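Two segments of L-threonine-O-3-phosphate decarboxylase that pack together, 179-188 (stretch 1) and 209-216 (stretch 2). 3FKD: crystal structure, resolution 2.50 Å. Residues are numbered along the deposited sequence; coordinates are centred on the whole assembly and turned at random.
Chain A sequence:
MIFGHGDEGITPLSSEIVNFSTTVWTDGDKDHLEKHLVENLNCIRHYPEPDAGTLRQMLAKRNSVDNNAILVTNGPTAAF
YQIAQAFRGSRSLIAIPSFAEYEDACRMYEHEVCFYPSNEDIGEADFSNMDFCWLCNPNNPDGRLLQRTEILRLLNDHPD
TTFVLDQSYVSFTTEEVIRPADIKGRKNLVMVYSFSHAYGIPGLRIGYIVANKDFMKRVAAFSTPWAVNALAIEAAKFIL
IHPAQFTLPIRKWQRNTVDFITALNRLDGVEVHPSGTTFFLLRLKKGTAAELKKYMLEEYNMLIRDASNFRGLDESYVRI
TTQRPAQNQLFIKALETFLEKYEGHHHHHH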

# COMPACT_ATOMS: atom_id res chain seq x y z
N ARG A 179 -13.85 -1.72 22.08
CA ARG A 179 -14.42 -1.58 20.74
C ARG A 179 -14.31 -0.14 20.28
O ARG A 179 -13.94 0.73 21.08
CB ARG A 179 -15.86 -2.09 20.72
CG ARG A 179 -16.66 -1.74 21.93
CD ARG A 179 -17.68 -2.85 22.28
NE ARG A 179 -18.39 -2.50 23.52
CZ ARG A 179 -18.37 -3.22 24.63
NH1 ARG A 179 -17.72 -4.37 24.67
NH2 ARG A 179 -19.03 -2.81 25.70
N PRO A 180 -14.61 0.14 19.00
CA PRO A 180 -14.33 1.48 18.44
C PRO A 180 -14.98 2.63 19.22
O PRO A 180 -14.39 3.72 19.38
CB PRO A 180 -14.90 1.40 17.02
CG PRO A 180 -14.91 -0.05 16.68
CD PRO A 180 -15.15 -0.79 17.98
N ALA A 181 -16.17 2.38 19.74
CA ALA A 181 -16.93 3.41 20.46
C ALA A 181 -16.34 3.77 21.84
O ALA A 181 -16.87 4.63 22.55
CB ALA A 181 -18.43 3.01 20.55
N ASP A 182 -15.25 3.11 22.22
CA ASP A 182 -14.49 3.53 23.40
C ASP A 182 -13.66 4.82 23.25
O ASP A 182 -13.27 5.39 24.26
CB ASP A 182 -13.61 2.39 23.92
CG ASP A 182 -14.44 1.23 24.47
OD1 ASP A 182 -15.44 1.51 25.16
OD2 ASP A 182 -14.10 0.05 24.19
N ILE A 183 -13.42 5.29 22.03
CA ILE A 183 -12.64 6.52 21.83
C ILE A 183 -13.36 7.72 22.42
O ILE A 183 -12.79 8.79 22.57
CB ILE A 183 -12.38 6.82 20.35
CG1 ILE A 183 -13.71 6.98 19.60
CG2 ILE A 183 -11.55 5.72 19.71
CD1 ILE A 183 -13.56 7.51 18.17
N LYS A 184 -14.63 7.52 22.75
CA LYS A 184 -15.53 8.62 23.11
C LYS A 184 -15.29 9.16 24.52
O LYS A 184 -15.47 8.43 25.51
CB LYS A 184 -16.98 8.20 22.93
CG LYS A 184 -17.31 7.84 21.51
CD LYS A 184 -18.81 7.62 21.31
CE LYS A 184 -19.11 7.43 19.85
NZ LYS A 184 -20.23 6.48 19.69
N GLY A 185 -14.92 10.44 24.60
CA GLY A 185 -14.63 11.09 25.86
C GLY A 185 -13.31 10.58 26.38
O GLY A 185 -13.08 10.50 27.58
N ARG A 186 -12.44 10.23 25.44
CA ARG A 186 -11.17 9.58 25.74
C ARG A 186 -10.28 9.93 24.58
O ARG A 186 -10.63 9.70 23.43
CB ARG A 186 -11.36 8.07 25.83
CG ARG A 186 -10.31 7.37 26.64
CD ARG A 186 -10.48 5.84 26.57
NE ARG A 186 -11.87 5.42 26.71
CZ ARG A 186 -12.46 5.22 27.87
NH1 ARG A 186 -13.72 4.84 27.90
NH2 ARG A 186 -11.79 5.40 28.99
N LYS A 187 -9.13 10.50 24.88
CA LYS A 187 -8.25 11.00 23.85
C LYS A 187 -7.04 10.13 23.63
O LYS A 187 -6.39 10.22 22.60
CB LYS A 187 -7.82 12.41 24.19
CG LYS A 187 -8.41 13.39 23.25
CD LYS A 187 -8.36 12.75 21.86
CE LYS A 187 -7.97 13.76 20.77
NZ LYS A 187 -7.19 13.08 19.70
N ASN A 188 -6.77 9.27 24.62
CA ASN A 188 -5.55 8.48 24.71
C ASN A 188 -5.69 7.02 24.23
O ASN A 188 -4.85 6.17 24.52
CB ASN A 188 -5.02 8.53 26.16
CG ASN A 188 -5.86 7.68 27.11
OD1 ASN A 188 -7.09 7.68 27.04
ND2 ASN A 188 -5.18 6.93 27.98
N ILE A 209 -7.67 2.81 10.91
CA ILE A 209 -7.45 3.48 12.20
C ILE A 209 -8.74 4.09 12.77
O ILE A 209 -9.51 4.72 12.04
CB ILE A 209 -6.33 4.55 12.10
CG1 ILE A 209 -5.06 3.93 11.53
CG2 ILE A 209 -6.04 5.16 13.45
CD1 ILE A 209 -3.93 4.92 11.26
N VAL A 210 -8.97 3.85 14.06
CA VAL A 210 -9.98 4.55 14.86
C VAL A 210 -9.27 5.47 15.88
O VAL A 210 -8.52 5.00 16.75
CB VAL A 210 -10.90 3.57 15.65
CG1 VAL A 210 -12.03 4.33 16.36
CG2 VAL A 210 -11.48 2.49 14.74
N ALA A 211 -9.52 6.77 15.81
CA ALA A 211 -9.02 7.64 16.85
C ALA A 211 -9.88 8.88 17.02
O ALA A 211 -10.72 9.17 16.18
CB ALA A 211 -7.59 8.00 16.56
N ASN A 212 -9.69 9.61 18.12
CA ASN A 212 -10.40 10.87 18.29
C ASN A 212 -9.79 11.83 17.27
O ASN A 212 -8.64 11.68 16.91
CB ASN A 212 -10.26 11.37 19.70
N LYS A 213 -10.55 12.81 16.80
CA LYS A 213 -10.10 13.56 15.63
C LYS A 213 -8.93 14.56 15.83
O LYS A 213 -8.30 14.99 14.88
CB LYS A 213 -11.29 14.19 14.88
CG LYS A 213 -12.25 15.00 15.73
CD LYS A 213 -13.31 15.63 14.84
CE LYS A 213 -12.64 16.42 13.69
NZ LYS A 213 -13.56 17.12 12.72
N ASP A 214 -8.62 14.91 17.07
CA ASP A 214 -7.39 15.62 17.32
C ASP A 214 -6.20 14.74 16.94
O ASP A 214 -5.30 15.16 16.22
CB ASP A 214 -7.27 16.00 18.78
CG ASP A 214 -7.79 17.40 19.07
OD1 ASP A 214 -8.46 17.54 20.12
OD2 ASP A 214 -7.54 18.33 18.26
N PHE A 215 -6.19 13.51 17.44
CA PHE A 215 -5.11 12.62 17.08
C PHE A 215 -5.17 12.36 15.58
O PHE A 215 -4.20 12.58 14.84
CB PHE A 215 -5.20 11.30 17.87
CG PHE A 215 -4.22 10.24 17.41
CD1 PHE A 215 -3.00 10.12 18.02
CD2 PHE A 215 -4.54 9.39 16.38
CE1 PHE A 215 -2.12 9.16 17.61
CE2 PHE A 215 -3.66 8.44 15.96
CZ PHE A 215 -2.45 8.32 16.59
N MSE A 216 -6.33 11.90 15.13
CA MSE A 216 -6.52 11.58 13.72
C MSE A 216 -5.94 12.58 12.71
O MSE A 216 -5.53 12.18 11.62
CB MSE A 216 -7.99 11.35 13.42
CG MSE A 216 -8.14 10.69 12.08
SE MSE A 216 -7.28 8.93 12.12
CE MSE A 216 -8.82 7.93 12.65
O HOH W 1 -7.92 8.99 20.35

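Stretch 1 opens at Arg179, which lies beyond reach of stretch 2 but helps fix the fold: Arg179 N donates to Asp182 OD2 (2.8 Å), and Asp182 N donates back to Arg179 O (2.9 Å), so Asp182 ties the short 3-10 segment 180-182 back to Arg179, through both side chain and backbone. Pro180 makes the first contact. Buried, with its CA-to-CB bond sideways to the partner, it sets Pro180 CB 4.2 Å from Val210 CG1, while Pro180 O lies 3.9 Å from Val210 CG1 and also accepts from Ile183 N (3.2 Å). A rigid ring, short of a backbone donor, suits this first turn. Ala181 points away and takes no part.

Ile183 is the apolar centre of the contact. It points toward stretch 2 with chi1 p and chi2 t, placing Ile183 CG2 3.7 Å from Val210 CG1 and Ile183 CD1 3.8 Å from Ala211 O. Val210, in the strand, points back toward it, so two branched aliphatic side chains meet in a buried site where neither needs a polar partner. Ala211 points away and contributes mainly backbone.

From Ile183 to Arg186 the chain makes a type II turn, closed by a weak hydrogen bond from Arg186 N to Ile183 O (3.2 Å). Lys184 points away and is exposed, and Gly185 has a positive phi of 73°, a conformation that favours glycine. The end of Arg186 leads away from stretch 2, and Arg186 NE donates to Asp182 O (2.8 Å), tying the turn's last residue back to the 3-10 segment; Arg186 O approaches Asn212 CB at 4.1 Å.

Lys187 has the largest covered area, 98 Å². Its CB starts sideways, but the chain bends through chi2 m, and its end comes nearer to stretch 2. The aliphatic part crosses Asn212, with Lys187 CD 3.2 Å from Asn212 CB; Asn212, at the N-cap position, is modelled only to CB. Farther out, Lys187 NZ gives a weak hydrogen bond to Asn212 O (3.4 Å), and Asn212 O also accepts from Met216 N (2.9 Å) in the first helical turn. Lys187 NZ lies 3.1 Å from Asp214 CB and only 2.5 Å from Phe215 N; the latter pair are two donors, so this closeness is no hydrogen bond. A water completes the join, its O donating to Lys187 O (3.0 Å) and accepting from Asn212 N (2.9 Å), thus linking the two backbones. Asn188 then points away, ending a contact that buries 364 Å² in all.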